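Local coordinates for prohead core protein protease (Enterobacteria phage T4, PDB 5JBL) that cleaves prohead proteins as a pentameric serine protease of the inner core, switched on by self-cleavage once the T4 prohead is complete, at residues G34-G39 against A148-G153; L57-I62 against W154-A159; I62-E67 against F180-G185; K86-E91 against E120-K125; Q114-I119 against D144-N149. The protein carries 3 engineered substitutions. One frame throughout, in Å; residues are numbered along the deposited sequence.

Interaction 1 of 5, residues G34-G39 against A148-G153; sequences GEIIDG and ANIRAG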
# COMPACT_ATOMS: atom_id res chain seq x y z
N GLY C 34 19.75 -23.01 5.46
CA GLY C 34 19.23 -24.31 5.81
C GLY C 34 18.32 -24.38 7.01
O GLY C 34 17.81 -25.47 7.29
N GLU C 35 18.08 -23.28 7.72
CA GLU C 35 17.28 -23.34 8.94
C GLU C 35 16.29 -22.19 8.98
O GLU C 35 16.66 -21.02 8.82
CB GLU C 35 18.15 -23.28 10.21
CG GLU C 35 19.23 -24.34 10.27
CD GLU C 35 18.67 -25.75 10.26
OE1 GLU C 35 17.51 -25.94 10.69
OE2 GLU C 35 19.39 -26.67 9.80
N ILE C 36 15.02 -22.52 9.20
CA ILE C 36 13.99 -21.54 9.50
C ILE C 36 13.37 -21.95 10.83
O ILE C 36 12.92 -23.09 10.97
CB ILE C 36 12.93 -21.48 8.39
CG1 ILE C 36 13.58 -21.00 7.09
CG2 ILE C 36 11.74 -20.64 8.85
CD1 ILE C 36 12.68 -21.10 5.89
N ILE C 37 13.39 -21.05 11.81
CA ILE C 37 12.99 -21.37 13.18
C ILE C 37 11.89 -20.40 13.60
O ILE C 37 12.14 -19.19 13.72
CB ILE C 37 14.18 -21.31 14.15
CG1 ILE C 37 15.31 -22.23 13.68
CG2 ILE C 37 13.74 -21.72 15.52
CD1 ILE C 37 16.42 -21.53 12.94
N ASP C 38 10.70 -20.92 13.84
CA ASP C 38 9.52 -20.12 14.15
C ASP C 38 9.11 -20.35 15.59
O ASP C 38 8.95 -21.50 16.02
CB ASP C 38 8.37 -20.48 13.21
CG ASP C 38 7.24 -19.46 13.23
OD1 ASP C 38 7.36 -18.39 13.88
OD2 ASP C 38 6.22 -19.72 12.56
N GLY C 39 8.92 -19.26 16.33
CA GLY C 39 8.23 -19.31 17.60
C GLY C 39 9.06 -19.66 18.82
O GLY C 39 8.48 -19.95 19.88
N ALA C 148 4.62 -14.23 6.33
CA ALA C 148 3.49 -15.00 5.85
C ALA C 148 3.89 -15.94 4.72
O ALA C 148 3.37 -17.06 4.63
CB ALA C 148 2.36 -14.07 5.41
N ASN C 149 4.76 -15.48 3.81
CA ASN C 149 5.28 -16.38 2.78
C ASN C 149 5.95 -17.59 3.42
O ASN C 149 5.73 -18.73 3.00
CB ASN C 149 6.30 -15.66 1.89
CG ASN C 149 5.70 -14.66 0.92
OD1 ASN C 149 4.50 -14.36 0.94
ND2 ASN C 149 6.56 -14.12 0.04
N ILE C 150 6.80 -17.34 4.41
CA ILE C 150 7.50 -18.43 5.09
C ILE C 150 6.51 -19.36 5.78
O ILE C 150 6.65 -20.59 5.72
CB ILE C 150 8.53 -17.86 6.08
CG1 ILE C 150 9.73 -17.28 5.34
CG2 ILE C 150 8.99 -18.92 7.05
CD1 ILE C 150 10.67 -16.43 6.23
N ARG C 151 5.50 -18.80 6.46
CA ARG C 151 4.57 -19.69 7.14
C ARG C 151 3.68 -20.44 6.17
O ARG C 151 3.17 -21.51 6.52
CB ARG C 151 3.73 -18.92 8.17
CG ARG C 151 4.60 -18.46 9.32
CD ARG C 151 3.85 -17.85 10.47
NE ARG C 151 4.81 -17.52 11.52
CZ ARG C 151 5.12 -16.28 11.90
NH1 ARG C 151 4.54 -15.24 11.34
NH2 ARG C 151 6.02 -16.09 12.87
N ALA C 152 3.53 -19.94 4.94
CA ALA C 152 2.85 -20.74 3.93
C ALA C 152 3.76 -21.81 3.35
O ALA C 152 3.28 -22.66 2.59
CB ALA C 152 2.32 -19.83 2.82
N GLY C 153 5.04 -21.80 3.67
CA GLY C 153 5.95 -22.84 3.23
C GLY C 153 7.14 -22.35 2.42
O GLY C 153 8.03 -23.16 2.11
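Both carboxylate oxygens of Asp38 are gripped by one guanidinium. Arg151 NE donates to Asp38 OD2 at 2.8 Å, and Arg151 NH2 donates to Asp38 OD1, also at 2.8 Å, each N-H pointing almost straight at its oxygen (170° and 171°). This is the side-on, bidentate form of the salt bridge. The acid lies in the plane of the guanidinium, but each nitrogen meets its oxygen on the syn side and clearly out of the carboxylate plane, because the two flat groups are turned 31° apart. An extended run from CG to NE brings the Arg151 head across to the strand, and the two side chains cross at about a right angle. Two bonds fix the rotation of both groups, and NH1 makes a second salt bridge, to Glu137. The pair joins strand 35-38 to the last turn of helix 142-151, which a Schellman motif closes at Gly153 with positive phi; Gly153 N bonds back to Ile150 O at 2.9 Å. Two residues earlier on the strand, and one earlier on the helix, the methyls Ile36 CG2 and Ile150 CG2 touch at 3.7 Å. Behind the helix end lies a neighbouring subunit, whose Lys54 bonds to Arg151 O and whose Ile136 packs on Ala152.

Interaction 2 of 5, residues L57-I62 against W154-A159; sequences LYIEGI and WIPGVA. Engineered in segment 154-159: Ala159 (natural residue Ser).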
# COMPACT_ATOMS: atom_id res chain seq x y z
N LEU C 57 10.56 -15.26 14.50
CA LEU C 57 10.80 -16.09 13.33
C LEU C 57 12.21 -15.78 12.85
O LEU C 57 12.52 -14.62 12.57
CB LEU C 57 9.78 -15.79 12.25
CG LEU C 57 9.97 -16.48 10.91
CD1 LEU C 57 9.91 -17.98 11.06
CD2 LEU C 57 8.86 -15.99 9.99
N TYR C 58 13.05 -16.81 12.75
CA TYR C 58 14.46 -16.62 12.42
C TYR C 58 14.86 -17.38 11.17
O TYR C 58 14.43 -18.51 10.95
CB TYR C 58 15.35 -17.07 13.58
CG TYR C 58 15.32 -16.09 14.71
CD1 TYR C 58 16.27 -15.08 14.77
CD2 TYR C 58 14.33 -16.13 15.68
CE1 TYR C 58 16.26 -14.16 15.77
CE2 TYR C 58 14.31 -15.19 16.70
CZ TYR C 58 15.29 -14.21 16.73
OH TYR C 58 15.31 -13.25 17.72
N ILE C 59 15.72 -16.75 10.37
CA ILE C 59 16.40 -17.40 9.26
C ILE C 59 17.86 -17.54 9.66
O ILE C 59 18.50 -16.55 10.03
CB ILE C 59 16.24 -16.59 7.96
CG1 ILE C 59 14.75 -16.44 7.64
CG2 ILE C 59 17.00 -17.27 6.82
CD1 ILE C 59 14.45 -15.40 6.58
N GLU C 60 18.39 -18.77 9.61
CA GLU C 60 19.76 -19.02 10.03
C GLU C 60 20.47 -19.96 9.06
O GLU C 60 19.93 -21.01 8.69
CB GLU C 60 19.80 -19.61 11.45
CG GLU C 60 21.21 -19.70 12.04
CD GLU C 60 21.23 -20.32 13.44
OE1 GLU C 60 21.95 -21.33 13.62
OE2 GLU C 60 20.53 -19.82 14.35
N GLY C 61 21.67 -19.57 8.65
CA GLY C 61 22.49 -20.46 7.83
C GLY C 61 23.53 -19.65 7.07
O GLY C 61 23.92 -18.57 7.50
N ILE C 62 23.95 -20.21 5.94
CA ILE C 62 24.99 -19.58 5.13
C ILE C 62 24.45 -18.30 4.50
O ILE C 62 23.46 -18.32 3.76
CB ILE C 62 25.51 -20.54 4.06
CG1 ILE C 62 26.28 -21.68 4.74
CG2 ILE C 62 26.37 -19.80 3.04
CD1 ILE C 62 26.70 -22.79 3.79
N TRP C 154 7.23 -21.08 2.07
CA TRP C 154 8.34 -20.59 1.27
C TRP C 154 9.67 -20.75 2.00
O TRP C 154 9.79 -20.42 3.19
CB TRP C 154 8.14 -19.11 0.92
CG TRP C 154 9.16 -18.56 -0.06
CD1 TRP C 154 9.68 -19.21 -1.14
CD2 TRP C 154 9.75 -17.24 -0.06
NE1 TRP C 154 10.56 -18.39 -1.81
CE2 TRP C 154 10.62 -17.18 -1.17
CE3 TRP C 154 9.64 -16.13 0.78
CZ2 TRP C 154 11.37 -16.05 -1.47
CZ3 TRP C 154 10.37 -14.99 0.48
CH2 TRP C 154 11.24 -14.96 -0.63
N ILE C 155 10.67 -21.26 1.30
CA ILE C 155 12.05 -21.21 1.78
C ILE C 155 12.79 -20.15 0.98
O ILE C 155 13.11 -20.37 -0.20
CB ILE C 155 12.74 -22.57 1.71
CG1 ILE C 155 12.01 -23.58 2.60
CG2 ILE C 155 14.22 -22.43 2.11
CD1 ILE C 155 12.57 -24.98 2.53
N PRO C 156 13.08 -19.01 1.56
CA PRO C 156 13.70 -17.93 0.79
C PRO C 156 15.16 -18.19 0.48
O PRO C 156 15.87 -18.89 1.22
CB PRO C 156 13.56 -16.71 1.71
CG PRO C 156 13.43 -17.30 3.09
CD PRO C 156 12.73 -18.60 2.93
N GLY C 157 15.62 -17.58 -0.62
CA GLY C 157 17.04 -17.39 -0.84
C GLY C 157 17.49 -16.11 -0.17
O GLY C 157 16.68 -15.29 0.29
N VAL C 158 18.81 -15.94 -0.09
CA VAL C 158 19.35 -14.69 0.45
C VAL C 158 20.27 -14.07 -0.59
O VAL C 158 20.87 -14.76 -1.43
CB VAL C 158 20.07 -14.86 1.80
CG1 VAL C 158 19.08 -15.27 2.87
CG2 VAL C 158 21.25 -15.86 1.69
N ALA C 159 20.37 -12.75 -0.53
CA ALA C 159 21.28 -12.00 -1.38
C ALA C 159 22.01 -10.99 -0.52
O ALA C 159 21.45 -10.48 0.46
CB ALA C 159 20.52 -11.24 -2.50
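Ile59 and Pro156 meet at a slant: the end of the isoleucine's longer branch, CD1, comes up to the proline ring at CG, 4.1 Å away. With CG1 anti to the carbonyl carbon (chi1 -59°) and CD1 carried on in an extended line, the Ile59 side chain reaches out from its strand toward the ring. Within its own segment, Pro156 CA lies 3.7 Å above one face of the Trp154 indole, offset toward the rim.

The second touch is of a different kind. Val158 turns a methyl, CG2, to the backbone of the opposite segment and meets Ile62 O at 3.9 Å, while the Ile62 side chain itself leads off elsewhere. One spot is thus apolar packing, the other a methyl resting against a carbonyl oxygen, with Gly61 marking the corner where the chain leaves the line of residues 57-60. Next to Val158 comes Ala159, an engineered replacement of the active-site serine, so this packing lies directly beside the catalytic centre.

Pro33 touches both Ile59 and Val158, and Ile36 of strand 35-38 lies against Pro156. Strand 128-135 pairs with strand 53-65 through backbone bonds that include Ile59 with Ala133, while Trp154 packs on Asn149 of helix 142-151.

Interaction 3 of 5, residues I62-E67 against F180-G185; sequences IFLQAE and FKLTVG. Engineered in segment 62-67: Leu64 (natural residue Met).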
# COMPACT_ATOMS: atom_id res chain seq x y z
N ILE C 62 23.95 -20.21 5.94
CA ILE C 62 24.99 -19.58 5.13
C ILE C 62 24.45 -18.30 4.50
O ILE C 62 23.46 -18.32 3.76
CB ILE C 62 25.51 -20.54 4.06
CG1 ILE C 62 26.28 -21.68 4.74
CG2 ILE C 62 26.37 -19.80 3.04
CD1 ILE C 62 26.70 -22.79 3.79
N PHE C 63 25.10 -17.18 4.80
CA PHE C 63 24.70 -15.91 4.20
C PHE C 63 25.66 -15.43 3.11
O PHE C 63 25.23 -14.69 2.23
CB PHE C 63 24.60 -14.82 5.27
CG PHE C 63 23.39 -14.93 6.19
CD1 PHE C 63 22.39 -15.85 5.95
CD2 PHE C 63 23.28 -14.10 7.30
CE1 PHE C 63 21.28 -15.95 6.80
CE2 PHE C 63 22.19 -14.18 8.15
CZ PHE C 63 21.17 -15.11 7.89
N LEU C 64 26.93 -15.80 3.18
CA LEU C 64 27.92 -15.47 2.16
C LEU C 64 28.98 -16.57 2.14
O LEU C 64 29.15 -17.31 3.11
CB LEU C 64 28.60 -14.11 2.42
CG LEU C 64 27.74 -12.85 2.50
CD1 LEU C 64 27.34 -12.58 3.94
CD2 LEU C 64 28.45 -11.66 1.90
N GLN C 65 29.70 -16.66 1.03
CA GLN C 65 30.73 -17.68 0.87
C GLN C 65 31.98 -17.10 0.23
O GLN C 65 31.89 -16.41 -0.78
CB GLN C 65 30.23 -18.83 0.00
CG GLN C 65 29.08 -19.58 0.60
CD GLN C 65 28.66 -20.73 -0.26
OE1 GLN C 65 27.94 -20.55 -1.24
NE2 GLN C 65 29.15 -21.92 0.07
N ALA C 66 33.14 -17.43 0.81
CA ALA C 66 34.44 -17.07 0.28
C ALA C 66 35.03 -18.22 -0.52
O ALA C 66 34.67 -19.39 -0.33
CB ALA C 66 35.41 -16.70 1.41
N GLU C 67 35.93 -17.87 -1.44
CA GLU C 67 36.80 -18.82 -2.12
C GLU C 67 36.02 -19.82 -2.97
O GLU C 67 36.48 -20.94 -3.20
CB GLU C 67 37.70 -19.56 -1.13
CG GLU C 67 38.63 -18.66 -0.34
CD GLU C 67 39.72 -18.04 -1.19
OE1 GLU C 67 40.03 -18.58 -2.28
OE2 GLU C 67 40.29 -17.00 -0.77
N PHE C 180 36.59 -4.36 -1.11
CA PHE C 180 35.16 -4.63 -1.14
C PHE C 180 34.52 -4.22 0.18
O PHE C 180 35.07 -4.47 1.25
CB PHE C 180 34.89 -6.12 -1.38
CG PHE C 180 33.45 -6.50 -1.20
CD1 PHE C 180 33.03 -7.16 -0.06
CD2 PHE C 180 32.51 -6.17 -2.16
CE1 PHE C 180 31.71 -7.49 0.12
CE2 PHE C 180 31.18 -6.50 -2.00
CZ PHE C 180 30.77 -7.17 -0.86
N LYS C 181 33.36 -3.59 0.08
CA LYS C 181 32.63 -3.14 1.26
C LYS C 181 31.26 -3.79 1.25
O LYS C 181 30.53 -3.70 0.26
CB LYS C 181 32.53 -1.62 1.29
CG LYS C 181 31.62 -1.09 2.40
CD LYS C 181 31.58 0.42 2.43
CE LYS C 181 30.93 0.94 3.70
NZ LYS C 181 30.52 2.37 3.56
N LEU C 182 30.91 -4.46 2.35
CA LEU C 182 29.61 -5.09 2.48
C LEU C 182 28.62 -4.07 3.04
O LEU C 182 28.84 -3.53 4.13
CB LEU C 182 29.71 -6.31 3.41
CG LEU C 182 28.44 -7.14 3.59
CD1 LEU C 182 28.03 -7.74 2.25
CD2 LEU C 182 28.68 -8.24 4.61
N THR C 183 27.54 -3.78 2.32
CA THR C 183 26.61 -2.77 2.79
C THR C 183 25.28 -3.32 3.27
O THR C 183 24.63 -2.69 4.10
CB THR C 183 26.35 -1.71 1.70
OG1 THR C 183 25.80 -2.33 0.52
CG2 THR C 183 27.64 -0.99 1.33
N VAL C 184 24.84 -4.47 2.76
CA VAL C 184 23.66 -5.16 3.27
C VAL C 184 23.98 -6.65 3.28
O VAL C 184 24.23 -7.23 2.22
CB VAL C 184 22.41 -4.90 2.41
CG1 VAL C 184 21.22 -5.67 2.98
CG2 VAL C 184 22.10 -3.40 2.35
N GLY C 185 23.96 -7.26 4.46
CA GLY C 185 24.36 -8.65 4.57
C GLY C 185 23.36 -9.62 3.96
O GLY C 185 23.75 -10.62 3.34
O HOH W 1 23.11 -12.98 1.73
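A buried layer between the two sheets of the protease, close to the catalytic centre and to the probable autolysis site at Glu28, holds this contact. Here Leu64, engineered in place of methionine, and Leu182 reach toward each other tip to tip, Leu64 CD2 meeting Leu182 CD1 at 4.0 Å. The other methyl, Leu64 CD1, turns to the backbone and lies 4.1 Å from Gly185 O. For Leu182 the reach comes from a CG anti to the backbone N (chi1 -177°), which projects the branch toward Leu64.

Both strands are bent by classic beta bulges: Phe63 and Leu64 together face Val129 on one side, Thr183 and Val184 together face Arg161 on the other. Beside the leucines a single water bridges the strands by donating to two carbonyl oxygens, Phe63 O at 2.8 Å and Gly185 O at 2.9 Å. Phe63 O and Gly185 O are 4.5 Å apart, and the water supplies a proton to each where the backbones do not pair directly. Around the leucines, Ser160 of strand 157-168 touches both, Trp30 lies against Leu64, and Tyr88 of helix 78-93 packs on Leu182.

Interaction 4 of 5, residues K86-E91 against E120-K125; sequences KDYINE and EDMWWK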
# COMPACT_ATOMS: atom_id res chain seq x y z
N LYS C 86 33.98 -8.17 9.00
CA LYS C 86 34.33 -7.55 10.28
C LYS C 86 33.83 -6.12 10.36
O LYS C 86 33.25 -5.70 11.36
CB LYS C 86 35.85 -7.60 10.47
CG LYS C 86 36.35 -6.87 11.72
CD LYS C 86 37.67 -7.46 12.20
CE LYS C 86 37.50 -8.89 12.70
NZ LYS C 86 38.79 -9.47 13.16
N ASP C 87 34.04 -5.34 9.29
CA ASP C 87 33.58 -3.96 9.30
C ASP C 87 32.06 -3.88 9.35
O ASP C 87 31.50 -3.02 10.02
CB ASP C 87 34.11 -3.23 8.06
CG ASP C 87 35.61 -2.92 8.16
OD1 ASP C 87 36.17 -2.98 9.29
OD2 ASP C 87 36.22 -2.61 7.11
N TYR C 88 31.38 -4.77 8.63
CA TYR C 88 29.93 -4.78 8.63
C TYR C 88 29.39 -5.17 10.00
O TYR C 88 28.38 -4.61 10.47
CB TYR C 88 29.43 -5.72 7.54
CG TYR C 88 27.94 -5.87 7.46
CD1 TYR C 88 27.30 -6.94 8.08
CD2 TYR C 88 27.16 -4.95 6.78
CE1 TYR C 88 25.92 -7.09 8.02
CE2 TYR C 88 25.79 -5.09 6.71
CZ TYR C 88 25.17 -6.17 7.33
OH TYR C 88 23.79 -6.34 7.24
N ILE C 89 30.03 -6.14 10.67
CA ILE C 89 29.63 -6.50 12.03
C ILE C 89 29.80 -5.30 12.95
O ILE C 89 28.91 -4.98 13.75
CB ILE C 89 30.43 -7.71 12.54
CG1 ILE C 89 30.00 -9.00 11.81
CG2 ILE C 89 30.26 -7.87 14.05
CD1 ILE C 89 30.94 -10.21 12.05
N ASN C 90 30.93 -4.60 12.85
CA ASN C 90 31.16 -3.46 13.74
C ASN C 90 30.25 -2.28 13.40
O ASN C 90 29.79 -1.57 14.30
CB ASN C 90 32.62 -3.03 13.68
CG ASN C 90 33.53 -4.00 14.39
OD1 ASN C 90 33.10 -4.68 15.33
ND2 ASN C 90 34.79 -4.06 13.97
N GLU C 91 30.02 -2.03 12.12
CA GLU C 91 29.28 -0.85 11.71
C GLU C 91 27.77 -1.05 11.74
O GLU C 91 27.03 -0.09 11.99
CB GLU C 91 29.72 -0.43 10.31
CG GLU C 91 31.11 0.20 10.27
CD GLU C 91 31.72 0.23 8.87
OE1 GLU C 91 32.95 0.09 8.75
OE2 GLU C 91 30.95 0.39 7.89
N GLU C 120 21.11 -10.41 13.44
CA GLU C 120 21.50 -10.35 14.84
C GLU C 120 22.91 -10.84 15.10
O GLU C 120 23.50 -10.45 16.11
CB GLU C 120 20.55 -11.19 15.71
CG GLU C 120 19.10 -10.85 15.50
CD GLU C 120 18.21 -11.39 16.61
OE1 GLU C 120 18.56 -12.43 17.21
OE2 GLU C 120 17.16 -10.77 16.87
N ASP C 121 23.46 -11.68 14.23
CA ASP C 121 24.79 -12.23 14.49
C ASP C 121 25.30 -12.83 13.20
O ASP C 121 24.53 -13.29 12.36
CB ASP C 121 24.75 -13.29 15.60
CG ASP C 121 26.12 -13.50 16.27
OD1 ASP C 121 26.19 -14.23 17.28
OD2 ASP C 121 27.12 -12.93 15.78
N MET C 122 26.61 -12.79 13.04
CA MET C 122 27.28 -13.42 11.91
C MET C 122 28.54 -14.07 12.43
O MET C 122 29.15 -13.57 13.37
CB MET C 122 27.62 -12.44 10.77
CG MET C 122 26.40 -11.86 10.07
SD MET C 122 26.80 -10.62 8.81
CE MET C 122 27.36 -11.65 7.48
N TRP C 123 28.92 -15.19 11.82
CA TRP C 123 30.14 -15.87 12.26
C TRP C 123 30.67 -16.70 11.11
O TRP C 123 29.97 -16.96 10.13
CB TRP C 123 29.88 -16.73 13.51
CG TRP C 123 28.88 -17.85 13.33
CD1 TRP C 123 29.16 -19.16 13.09
CD2 TRP C 123 27.44 -17.75 13.42
NE1 TRP C 123 27.99 -19.89 13.00
CE2 TRP C 123 26.93 -19.05 13.20
CE3 TRP C 123 26.55 -16.70 13.66
CZ2 TRP C 123 25.56 -19.32 13.21
CZ3 TRP C 123 25.19 -16.97 13.65
CH2 TRP C 123 24.71 -18.27 13.43
N TRP C 124 31.95 -17.06 11.20
CA TRP C 124 32.63 -17.84 10.17
C TRP C 124 32.64 -19.33 10.53
O TRP C 124 32.77 -19.70 11.69
CB TRP C 124 34.06 -17.35 9.96
CG TRP C 124 34.19 -16.06 9.17
CD1 TRP C 124 34.17 -14.79 9.67
CD2 TRP C 124 34.36 -15.93 7.74
NE1 TRP C 124 34.33 -13.87 8.65
CE2 TRP C 124 34.44 -14.54 7.45
CE3 TRP C 124 34.44 -16.84 6.68
CZ2 TRP C 124 34.60 -14.05 6.16
CZ3 TRP C 124 34.62 -16.34 5.39
CH2 TRP C 124 34.69 -14.96 5.14
N LYS C 125 32.51 -20.17 9.51
CA LYS C 125 32.69 -21.61 9.66
C LYS C 125 33.42 -22.07 8.40
O LYS C 125 32.80 -22.27 7.35
CB LYS C 125 31.35 -22.32 9.84
CG LYS C 125 31.39 -23.84 9.69
CD LYS C 125 31.69 -24.53 11.00
CE LYS C 125 30.51 -24.42 11.96
NZ LYS C 125 30.77 -25.17 13.22
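Met122 SD sits at the edge of the Tyr88 ring, 3.7 Å from Tyr88 CE1 and 3.8 Å from Tyr88 CD1. Measured to the ring centroid the sulfur is 4.8 Å away and 74° off the normal, so this is a Met-aromatic contact of the edge type, with the sulfur facing ring C-H groups. The two side chains cross at about a right angle. Met122 runs straight out through chi2 and then bends at chi3 (77°), which turns its CE methyl aside and leaves the sulfur facing the tyrosine.

At the root of the same methionine, Ile89 CD1 approaches Met122 CB at 4.2 Å and Met122 O at 4.0 Å. Met122 thus packs against two successive residues of the helix, one meeting its sulfur and the other its base. This is helix-on-sheet packing: helix 78-93 rests on strand 115-125, and Trp124 from the same strand also leans on the helix, at Leu81, Glu82 and Val85.

Further out, the tyrosine is anchored by its hydroxyl, which takes a hydrogen bond from Gly185 N. Met122 is backed by Leu64 and Val129, and its strand is bulged nearby, where Glu120 and Asp121 both face Arg132.

Interaction 5 of 5, residues Q114-I119 against D144-N149; sequences QAAIII and DKLAAN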
# COMPACT_ATOMS: atom_id res chain seq x y z
N GLN C 114 11.28 -0.37 3.84
CA GLN C 114 11.16 -1.61 3.09
C GLN C 114 11.85 -2.78 3.78
O GLN C 114 11.89 -3.89 3.23
CB GLN C 114 11.71 -1.41 1.68
CG GLN C 114 10.88 -0.39 0.87
CD GLN C 114 11.29 -0.31 -0.59
OE1 GLN C 114 11.11 -1.26 -1.35
NE2 GLN C 114 11.85 0.83 -1.00
N ALA C 115 12.33 -2.57 4.99
CA ALA C 115 13.06 -3.60 5.71
C ALA C 115 12.14 -4.78 6.06
O ALA C 115 10.98 -4.60 6.45
CB ALA C 115 13.67 -3.01 6.99
N ALA C 116 12.67 -5.99 5.87
CA ALA C 116 11.96 -7.20 6.23
C ALA C 116 12.67 -8.06 7.26
O ALA C 116 12.01 -8.89 7.90
CB ALA C 116 11.66 -8.04 4.96
N ILE C 117 13.99 -7.91 7.43
CA ILE C 117 14.76 -8.71 8.38
C ILE C 117 15.79 -7.82 9.05
O ILE C 117 16.14 -6.75 8.56
CB ILE C 117 15.50 -9.90 7.71
CG1 ILE C 117 16.48 -9.41 6.64
CG2 ILE C 117 14.54 -10.84 7.08
CD1 ILE C 117 17.93 -9.35 7.15
N ILE C 118 16.30 -8.30 10.18
CA ILE C 118 17.44 -7.67 10.82
C ILE C 118 18.43 -8.77 11.22
O ILE C 118 18.04 -9.77 11.82
CB ILE C 118 17.03 -6.80 12.03
CG1 ILE C 118 18.26 -6.11 12.63
CG2 ILE C 118 16.24 -7.62 13.08
CD1 ILE C 118 17.94 -5.00 13.61
N ILE C 119 19.69 -8.58 10.86
CA ILE C 119 20.74 -9.54 11.19
C ILE C 119 21.17 -9.34 12.63
O ILE C 119 21.58 -8.24 13.01
CB ILE C 119 21.93 -9.41 10.22
CG1 ILE C 119 21.50 -9.82 8.81
CG2 ILE C 119 23.15 -10.22 10.74
CD1 ILE C 119 22.60 -9.73 7.75
N ASP C 144 5.95 -8.55 7.50
CA ASP C 144 4.79 -9.43 7.58
C ASP C 144 4.60 -10.22 6.31
O ASP C 144 4.14 -11.36 6.35
CB ASP C 144 3.52 -8.62 7.87
CG ASP C 144 3.33 -8.33 9.34
OD1 ASP C 144 3.92 -9.06 10.19
OD2 ASP C 144 2.56 -7.38 9.65
N LYS C 145 4.95 -9.64 5.15
CA LYS C 145 4.85 -10.38 3.90
C LYS C 145 5.83 -11.54 3.89
O LYS C 145 5.47 -12.66 3.52
CB LYS C 145 5.11 -9.44 2.71
CG LYS C 145 5.03 -10.10 1.33
CD LYS C 145 3.62 -10.49 1.00
CE LYS C 145 3.49 -11.18 -0.34
NZ LYS C 145 2.68 -12.40 -0.12
N LEU C 146 7.08 -11.27 4.26
CA LEU C 146 8.07 -12.34 4.36
C LEU C 146 7.62 -13.41 5.35
O LEU C 146 7.66 -14.61 5.04
CB LEU C 146 9.42 -11.76 4.76
CG LEU C 146 10.55 -12.74 5.07
CD1 LEU C 146 10.85 -13.66 3.88
CD2 LEU C 146 11.77 -11.92 5.43
N ALA C 147 7.16 -13.00 6.53
CA ALA C 147 6.73 -13.99 7.53
C ALA C 147 5.59 -14.85 7.01
O ALA C 147 5.57 -16.07 7.21
CB ALA C 147 6.31 -13.27 8.83
N ALA C 148 4.62 -14.23 6.33
CA ALA C 148 3.49 -15.00 5.85
C ALA C 148 3.89 -15.94 4.72
O ALA C 148 3.37 -17.06 4.63
CB ALA C 148 2.36 -14.07 5.41
N ASN C 149 4.76 -15.48 3.81
CA ASN C 149 5.28 -16.38 2.78
C ASN C 149 5.95 -17.59 3.42
O ASN C 149 5.73 -18.73 3.00
CB ASN C 149 6.30 -15.66 1.89
CG ASN C 149 5.70 -14.66 0.92
OD1 ASN C 149 4.50 -14.36 0.94
ND2 ASN C 149 6.56 -14.12 0.04
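Leu146 leaves helix 142-151 pointed at the strand, and its CB continues to CG anti to the backbone N (chi1 173°), carrying the fork toward the sheet. There CD2 does the touching, meeting two successive residues at once: Ala116 CB at 3.9 Å and Ile117 CG2 at 3.4 Å. The latter is tighter than usual for two methyls, a sign of close packing at this point. CD1, the other prong, turns to the indole of Trp154.

Ile117 meets the leucine obliquely, using its short branch; its CG1 takes the position between N and carbonyl carbon (chi1 60°), and the longer arm leads away from the helix. That one methyl can reach both residues is consistent with the classic beta bulge here, where Ala116 and Ile117 both face Gly100.

On the same helix, Lys145 NZ donates to Asn149 OD1 at 2.9 Å, in the carbonyl plane and on a lone pair. The ammonium also makes a salt bridge with Asp139 of a neighbouring subunit, in keeping with the role of residues 136-155 in homomultimerization.

Within the chain, Leu146 is further surrounded by Val135 of strand 128-135 and Ala188 of strand 181-189, while Ile117 rests on Ala133 and Val186. The helix therefore packs where strands 115-125, 128-135 and 181-189 come together.

Strand 53-65 joins interactions 2 and 3, which share Ile62, and pairs with strand 35-38 of interaction 1. Helix 142-151 serves interactions 1 and 5, their centres about 11 Å apart, and strand 115-125 serves interactions 4 and 5, centres about 20 Å apart. Along the chain, interaction 4 is nested inside the loops closed by interactions 1, 2 and 3, whereas interactions 1, 2 and 3 cross one another. Interactions 1, 2 and 5 form one cluster that also touches a neighbouring subunit. The centres of interactions 3 and 4 are about 10 Å apart, beside helix 78-93. Interaction 2 packs the strand carrying the active-site position on strand 53-65; that strand follows a helix of the homomultimerization region.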